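Local coordinates for oligopeptide ABC transporter, periplasmic oligopeptide-binding protein, putative (Thermotoga maritima MSB8, PDB 5IPW) that probably binds oligopeptides in the periplasm and delivers them to an ABC transporter for uptake, at residues Ala125-Ala129 against His130-Phe134; Glu471-Glu474 against Arg475-Tyr479. One frame throughout, in Å; residues are numbered along the deposited sequence.

Contact 1: Ala125-Ala129 against His130-Phe134; sequences APYTA and HDIVF
Thr128 and Asp131 face each other at the start of helix 129-140 as a capping box, a worked example of how a helix end is closed by its own sequence. Among the direct polar bonds, Thr128 OG1 accepts from His130 N at 3.2 Å; it is placed there by a chi1 of 68°, which sets the hydroxyl between the backbone N and the carbonyl carbon. From the Asp131 side of the box, OD2 accepts a weak bond from Thr128 N, 3.4 Å long though fairly straight (164°). Asp131 N donates to Thr128 O, and Val133 N binds Ala129 O in the first regular turn. One water ties the box together, donating to Asp131 OD2 (2.7 Å) and to Pro126 O and hydrogen-bonded to Thr128 OG1.

Tyr127 lays its ring beside the box: its CD1 lies 3.4 Å from Asp131 OD2, with ring and carboxylate planes 15° apart, while its OH lies 3.5 Å from Ile132 CG1 and hydrogen-bonds to Thr188 O. A leucine in place of Tyr127 would probably leave Thr188 O without its hydroxyl donor and thin the contact beside Asp131 OD2 and Ile132.

Asp131 OD2 also accepts from Trp121 NE1, and OD1 from Ala192 N. With so many donors, together with the helix N-terminus, this buried carboxylate is likely to be stabilised in its ionised form.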
ATOM      1  N   ALA A 125     -13.968 -21.631  19.335  1.00 41.33           N
ATOM      2  CA  ALA A 125     -14.207 -20.710  20.444  1.00 40.75           C
ATOM      3  C   ALA A 125     -14.818 -19.400  19.949  1.00 41.68           C
ATOM      4  O   ALA A 125     -14.569 -18.988  18.818  1.00 43.73           O
ATOM      5  CB  ALA A 125     -12.915 -20.442  21.193  1.00 40.64           C
ATOM      6  N   PRO A 126     -15.635 -18.744  20.790  1.00 42.43           N
ATOM      7  CA  PRO A 126     -16.290 -17.514  20.346  1.00 41.85           C
ATOM      8  C   PRO A 126     -15.358 -16.317  20.189  1.00 41.11           C
ATOM      9  O   PRO A 126     -14.458 -16.095  20.995  1.00 39.22           O
ATOM     10  CB  PRO A 126     -17.334 -17.242  21.436  1.00 42.12           C
ATOM     11  CG  PRO A 126     -16.907 -18.054  22.605  1.00 43.58           C
ATOM     12  CD  PRO A 126     -16.182 -19.240  22.064  1.00 42.87           C
ATOM     13  N   TYR A 127     -15.598 -15.555  19.131  1.00 40.86           N
ATOM     14  CA  TYR A 127     -14.875 -14.329  18.880  1.00 39.63           C
ATOM     15  C   TYR A 127     -15.748 -13.177  19.333  1.00 42.21           C
ATOM     16  O   TYR A 127     -16.914 -13.086  18.934  1.00 41.87           O
ATOM     17  CB  TYR A 127     -14.567 -14.186  17.396  1.00 37.47           C
ATOM     18  CG  TYR A 127     -13.960 -12.864  17.034  1.00 35.47           C
ATOM     19  CD1 TYR A 127     -12.732 -12.485  17.538  1.00 34.64           C
ATOM     20  CD2 TYR A 127     -14.625 -11.980  16.195  1.00 37.09           C
ATOM     21  CE1 TYR A 127     -12.168 -11.265  17.211  1.00 34.52           C
ATOM     22  CE2 TYR A 127     -14.072 -10.752  15.867  1.00 36.55           C
ATOM     23  CZ  TYR A 127     -12.840 -10.406  16.374  1.00 34.99           C
ATOM     24  OH  TYR A 127     -12.283  -9.200  16.030  1.00 36.74           O
ATOM     25  N   THR A 128     -15.169 -12.303  20.156  1.00 42.73           N
ATOM     26  CA  THR A 128     -15.888 -11.193  20.758  1.00 44.56           C
ATOM     27  C   THR A 128     -15.005  -9.969  20.728  1.00 45.25           C
ATOM     28  O   THR A 128     -13.841 -10.047  20.340  1.00 46.30           O
ATOM     29  CB  THR A 128     -16.262 -11.493  22.221  1.00 45.59           C
ATOM     30  OG1 THR A 128     -15.075 -11.547  23.021  1.00 47.31           O
ATOM     31  CG2 THR A 128     -16.996 -12.823  22.323  1.00 45.32           C
ATOM     32  N   ALA A 129     -15.559  -8.840  21.156  1.00 44.82           N
ATOM     33  CA  ALA A 129     -14.810  -7.593  21.218  1.00 43.65           C
ATOM     34  C   ALA A 129     -13.728  -7.632  22.287  1.00 42.83           C
ATOM     35  O   ALA A 129     -12.805  -6.821  22.262  1.00 43.57           O
ATOM     36  CB  ALA A 129     -15.748  -6.427  21.468  1.00 44.71           C
ATOM     37  N   HIS A 130     -13.831  -8.570  23.221  1.00 42.57           N
ATOM     38  CA  HIS A 130     -12.797  -8.720  24.237  1.00 44.24           C
ATOM     39  C   HIS A 130     -11.476  -9.183  23.624  1.00 44.46           C
ATOM     40  O   HIS A 130     -10.410  -8.832  24.125  1.00 47.90           O
ATOM     41  CB  HIS A 130     -13.259  -9.662  25.346  1.00 45.84           C
ATOM     42  CG  HIS A 130     -14.570  -9.262  25.945  1.00 48.36           C
ATOM     43  ND1 HIS A 130     -14.740  -8.083  26.638  1.00 48.23           N
ATOM     44  CD2 HIS A 130     -15.786  -9.858  25.911  1.00 50.27           C
ATOM     45  CE1 HIS A 130     -16.001  -7.977  27.017  1.00 50.87           C
ATOM     46  NE2 HIS A 130     -16.656  -9.040  26.589  1.00 51.46           N
ATOM     47  N   ASP A 131     -11.542  -9.938  22.529  1.00 41.29           N
ATOM     48  CA  ASP A 131     -10.330 -10.326  21.801  1.00 39.40           C
ATOM     49  C   ASP A 131      -9.603  -9.129  21.180  1.00 40.97           C
ATOM     50  O   ASP A 131      -8.377  -9.145  21.039  1.00 41.10           O
ATOM     51  CB  ASP A 131     -10.664 -11.346  20.720  1.00 37.20           C
ATOM     52  CG  ASP A 131     -11.048 -12.683  21.294  1.00 37.48           C
ATOM     53  OD1 ASP A 131     -10.402 -13.108  22.278  1.00 38.07           O
ATOM     54  OD2 ASP A 131     -11.986 -13.314  20.764  1.00 36.65           O
ATOM     55  N   ILE A 132     -10.357  -8.106  20.793  1.00 41.64           N
ATOM     56  CA  ILE A 132      -9.764  -6.884  20.276  1.00 41.69           C
ATOM     57  C   ILE A 132      -9.127  -6.116  21.423  1.00 43.09           C
ATOM     58  O   ILE A 132      -7.991  -5.664  21.309  1.00 43.83           O
ATOM     59  CB  ILE A 132     -10.796  -6.001  19.560  1.00 42.21           C
ATOM     60  CG1 ILE A 132     -11.362  -6.762  18.354  1.00 42.52           C
ATOM     61  CG2 ILE A 132     -10.156  -4.685  19.120  1.00 42.27           C
ATOM     62  CD1 ILE A 132     -12.511  -6.075  17.647  1.00 42.11           C
ATOM     63  N   VAL A 133      -9.852  -5.991  22.531  1.00 44.14           N
ATOM     64  CA  VAL A 133      -9.342  -5.271  23.703  1.00 44.34           C
ATOM     65  C   VAL A 133      -8.074  -5.955  24.205  1.00 43.01           C
ATOM     66  O   VAL A 133      -7.057  -5.315  24.463  1.00 43.70           O
ATOM     67  CB  VAL A 133     -10.382  -5.216  24.841  1.00 44.59           C
ATOM     68  CG1 VAL A 133      -9.769  -4.620  26.099  1.00 44.88           C
ATOM     69  CG2 VAL A 133     -11.601  -4.402  24.419  1.00 44.54           C
ATOM     70  N   PHE A 134      -8.145  -7.267  24.341  1.00 43.24           N
ATOM     71  CA  PHE A 134      -6.983  -8.052  24.715  1.00 44.13           C
ATOM     72  C   PHE A 134      -5.790  -7.697  23.834  1.00 46.19           C
ATOM     73  O   PHE A 134      -4.690  -7.460  24.323  1.00 48.62           O
ATOM     74  CB  PHE A 134      -7.288  -9.536  24.582  1.00 41.98           C
ATOM     75  CG  PHE A 134      -6.090 -10.404  24.769  1.00 41.17           C
ATOM     76  CD1 PHE A 134      -5.540 -10.577  26.026  1.00 40.64           C
ATOM     77  CD2 PHE A 134      -5.497 -11.032  23.689  1.00 41.13           C
ATOM     78  CE1 PHE A 134      -4.427 -11.373  26.204  1.00 40.20           C
ATOM     79  CE2 PHE A 134      -4.384 -11.831  23.860  1.00 39.59           C
ATOM     80  CZ  PHE A 134      -3.847 -12.000  25.119  1.00 39.42           C
TER
HETATM   81  O   HOH W   1     -13.537 -13.811  22.954  1.00 43.42           O

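Contact 2: Glu471-Glu474 against Arg475-Tyr479; sequences ENLE and RSLFY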
ATOM      1  N   GLU A 471      25.460  13.489 -12.374  1.00 66.98           N
ATOM      2  CA  GLU A 471      26.343  12.874 -11.388  1.00 67.82           C
ATOM      3  C   GLU A 471      25.602  11.746 -10.683  1.00 67.77           C
ATOM      4  O   GLU A 471      24.472  11.912 -10.219  1.00 68.57           O
ATOM      5  CB  GLU A 471      26.932  13.901 -10.397  1.00 67.80           C
ATOM      6  CG  GLU A 471      25.957  14.573  -9.431  1.00 69.10           C
ATOM      7  CD  GLU A 471      26.645  15.522  -8.445  1.00 67.83           C
ATOM      8  OE1 GLU A 471      25.961  16.020  -7.527  1.00 63.44           O
ATOM      9  OE2 GLU A 471      27.864  15.772  -8.571  1.00 66.37           O
ATOM     10  N   ASN A 472      26.245  10.587 -10.644  1.00 68.23           N
ATOM     11  CA  ASN A 472      25.710   9.418  -9.981  1.00 66.96           C
ATOM     12  C   ASN A 472      26.449   9.231  -8.669  1.00 65.39           C
ATOM     13  O   ASN A 472      27.627   8.882  -8.659  1.00 65.05           O
ATOM     14  CB  ASN A 472      25.894   8.189 -10.870  1.00 70.40           C
ATOM     15  CG  ASN A 472      25.323   6.926 -10.249  1.00 72.28           C
ATOM     16  OD1 ASN A 472      24.222   6.935  -9.703  1.00 75.65           O
ATOM     17  ND2 ASN A 472      26.070   5.834 -10.327  1.00 72.30           N
ATOM     18  N   LEU A 473      25.761   9.473  -7.561  1.00 65.10           N
ATOM     19  CA  LEU A 473      26.386   9.386  -6.250  1.00 65.43           C
ATOM     20  C   LEU A 473      25.995   8.105  -5.549  1.00 65.91           C
ATOM     21  O   LEU A 473      24.907   7.569  -5.753  1.00 67.76           O
ATOM     22  CB  LEU A 473      25.985  10.577  -5.376  1.00 65.58           C
ATOM     23  CG  LEU A 473      26.079  11.967  -6.014  1.00 64.83           C
ATOM     24  CD1 LEU A 473      25.672  13.033  -5.005  1.00 62.42           C
ATOM     25  CD2 LEU A 473      27.479  12.230  -6.551  1.00 64.27           C
ATOM     26  N   GLU A 474      26.901   7.623  -4.711  1.00 66.85           N
ATOM     27  CA  GLU A 474      26.607   6.530  -3.804  1.00 68.36           C
ATOM     28  C   GLU A 474      25.473   6.932  -2.829  1.00 66.83           C
ATOM     29  O   GLU A 474      25.389   8.079  -2.396  1.00 65.28           O
ATOM     30  CB  GLU A 474      27.902   6.121  -3.089  1.00 70.25           C
ATOM     31  CG  GLU A 474      27.745   5.187  -1.903  1.00 74.40           C
ATOM     32  CD  GLU A 474      27.627   5.929  -0.589  1.00 76.09           C
ATOM     33  OE1 GLU A 474      28.377   6.907  -0.373  1.00 74.02           O
ATOM     34  OE2 GLU A 474      26.780   5.524   0.232  1.00 81.05           O
ATOM     35  N   ARG A 475      24.603   5.971  -2.520  1.00 67.67           N
ATOM     36  CA  ARG A 475      23.375   6.180  -1.728  1.00 67.06           C
ATOM     37  C   ARG A 475      23.494   7.180  -0.565  1.00 63.19           C
ATOM     38  O   ARG A 475      22.728   8.136  -0.485  1.00 59.12           O
ATOM     39  CB  ARG A 475      22.893   4.833  -1.167  1.00 71.79           C
ATOM     40  CG  ARG A 475      21.439   4.796  -0.712  1.00 75.28           C
ATOM     41  CD  ARG A 475      20.494   4.621  -1.889  1.00 78.42           C
ATOM     42  NE  ARG A 475      19.270   3.912  -1.520  1.00 82.83           N
ATOM     43  CZ  ARG A 475      18.338   3.503  -2.383  1.00 86.23           C
ATOM     44  NH1 ARG A 475      18.471   3.726  -3.692  1.00 86.74           N
ATOM     45  NH2 ARG A 475      17.261   2.862  -1.937  1.00 85.84           N
ATOM     46  N   SER A 476      24.435   6.943   0.343  1.00 59.64           N
ATOM     47  CA  SER A 476      24.546   7.759   1.551  1.00 59.20           C
ATOM     48  C   SER A 476      25.082   9.166   1.282  1.00 56.79           C
ATOM     49  O   SER A 476      24.736  10.097   2.007  1.00 56.20           O
ATOM     50  CB  SER A 476      25.403   7.065   2.618  1.00 58.74           C
ATOM     51  OG  SER A 476      26.784   7.299   2.406  1.00 59.12           O
ATOM     52  N   LEU A 477      25.929   9.318   0.264  1.00 52.69           N
ATOM     53  CA  LEU A 477      26.428  10.640  -0.108  1.00 53.86           C
ATOM     54  C   LEU A 477      25.306  11.456  -0.740  1.00 52.26           C
ATOM     55  O   LEU A 477      25.158  12.644  -0.464  1.00 50.94           O
ATOM     56  CB  LEU A 477      27.617  10.541  -1.073  1.00 54.46           C
ATOM     57  CG  LEU A 477      28.297  11.874  -1.442  1.00 55.07           C
ATOM     58  CD1 LEU A 477      28.991  12.499  -0.242  1.00 54.71           C
ATOM     59  CD2 LEU A 477      29.294  11.684  -2.572  1.00 55.11           C
ATOM     60  N   PHE A 478      24.537  10.796  -1.601  1.00 52.06           N
ATOM     61  CA  PHE A 478      23.316  11.346  -2.190  1.00 50.71           C
ATOM     62  C   PHE A 478      22.413  11.947  -1.114  1.00 51.47           C
ATOM     63  O   PHE A 478      21.918  13.060  -1.267  1.00 53.35           O
ATOM     64  CB  PHE A 478      22.590  10.215  -2.937  1.00 51.33           C
ATOM     65  CG  PHE A 478      21.319  10.625  -3.630  1.00 51.81           C
ATOM     66  CD1 PHE A 478      21.347  11.129  -4.925  1.00 52.61           C
ATOM     67  CD2 PHE A 478      20.091  10.449  -3.016  1.00 51.46           C
ATOM     68  CE1 PHE A 478      20.176  11.485  -5.576  1.00 52.35           C
ATOM     69  CE2 PHE A 478      18.919  10.801  -3.661  1.00 52.41           C
ATOM     70  CZ  PHE A 478      18.960  11.322  -4.942  1.00 52.30           C
ATOM     71  N   TYR A 479      22.214  11.210  -0.021  1.00 51.85           N
ATOM     72  CA  TYR A 479      21.329  11.644   1.059  1.00 51.55           C
ATOM     73  C   TYR A 479      21.929  12.761   1.902  1.00 49.98           C
ATOM     74  O   TYR A 479      21.198  13.627   2.392  1.00 48.50           O
ATOM     75  CB  TYR A 479      20.945  10.467   1.967  1.00 54.25           C
ATOM     76  CG  TYR A 479      19.769   9.656   1.469  1.00 58.50           C
ATOM     77  CD1 TYR A 479      18.511  10.239   1.306  1.00 60.95           C
ATOM     78  CD2 TYR A 479      19.904   8.298   1.184  1.00 62.89           C
ATOM     79  CE1 TYR A 479      17.432   9.500   0.851  1.00 62.05           C
ATOM     80  CE2 TYR A 479      18.829   7.550   0.734  1.00 64.15           C
ATOM     81  CZ  TYR A 479      17.599   8.156   0.565  1.00 65.51           C
ATOM     82  OH  TYR A 479      16.535   7.407   0.120  1.00 71.11           O
TER
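Glu474 reaches Ser476 by folding back on itself: CG stands anti to the backbone N (chi1 168°), and a bend at chi2 of -93° turns the carboxylate over the first turn of helix 475-484. Ser476 supplies the matching group, its chi1 of 84° holding OG beside its own N-H, and both donate to Glu474 OE2. The hydroxyl, 2.8 Å from OE2, uses the syn lone pair of that oxygen. Ser476 N, at 2.7 Å from OE2, comes instead from above the carboxylate plane, so the two donors grip one oxygen from different directions. The second oxygen, OE1, takes a weak bond from Leu477 N.

This is side-chain N-capping by a glutamate at the junction of strand 467-472 and the helix, within a beta-alpha-beta crossover that continues into the parallel strand 489-494. The negative carboxylate sits at the positive end of the helix, where the helix dipole would probably favour its charge. Behind the cap the helix proper begins with Phe478 N donating to Glu474 O, 3.0 Å away.

Leu473, just before the cap, points toward the helix and packs on Leu477 and Phe478. Its CB lies 4.2 Å from Phe478 CB, CD1 approaches Phe478 CA, and CD2 meets Leu477 CD2 at 4.4 Å. The Phe478 ring itself leads away from this leucine to pack on Thr444 and Met490 of the neighbouring strands.

In the fold
Contacts 1 and 2 solve the same problem, starting a helix, in two separate parts of the chain. Contact 1 comes first in sequence and opens helix 129-140, which packs on strands 157-163 and 166-171 of an antiparallel sheet; contact 2 follows and opens helix 475-484 from strand 467-472, an outer strand of a mixed sheet. They share no helix or sheet. Their centres are 50 Å apart, their nearest atoms about 35 Å, and they lie on opposite sides of the chain's centre, so neither touches the other. Both fall within the family 5 solute-binding range; one cap follows a loop and the other an edge strand, each a local feature of its own region.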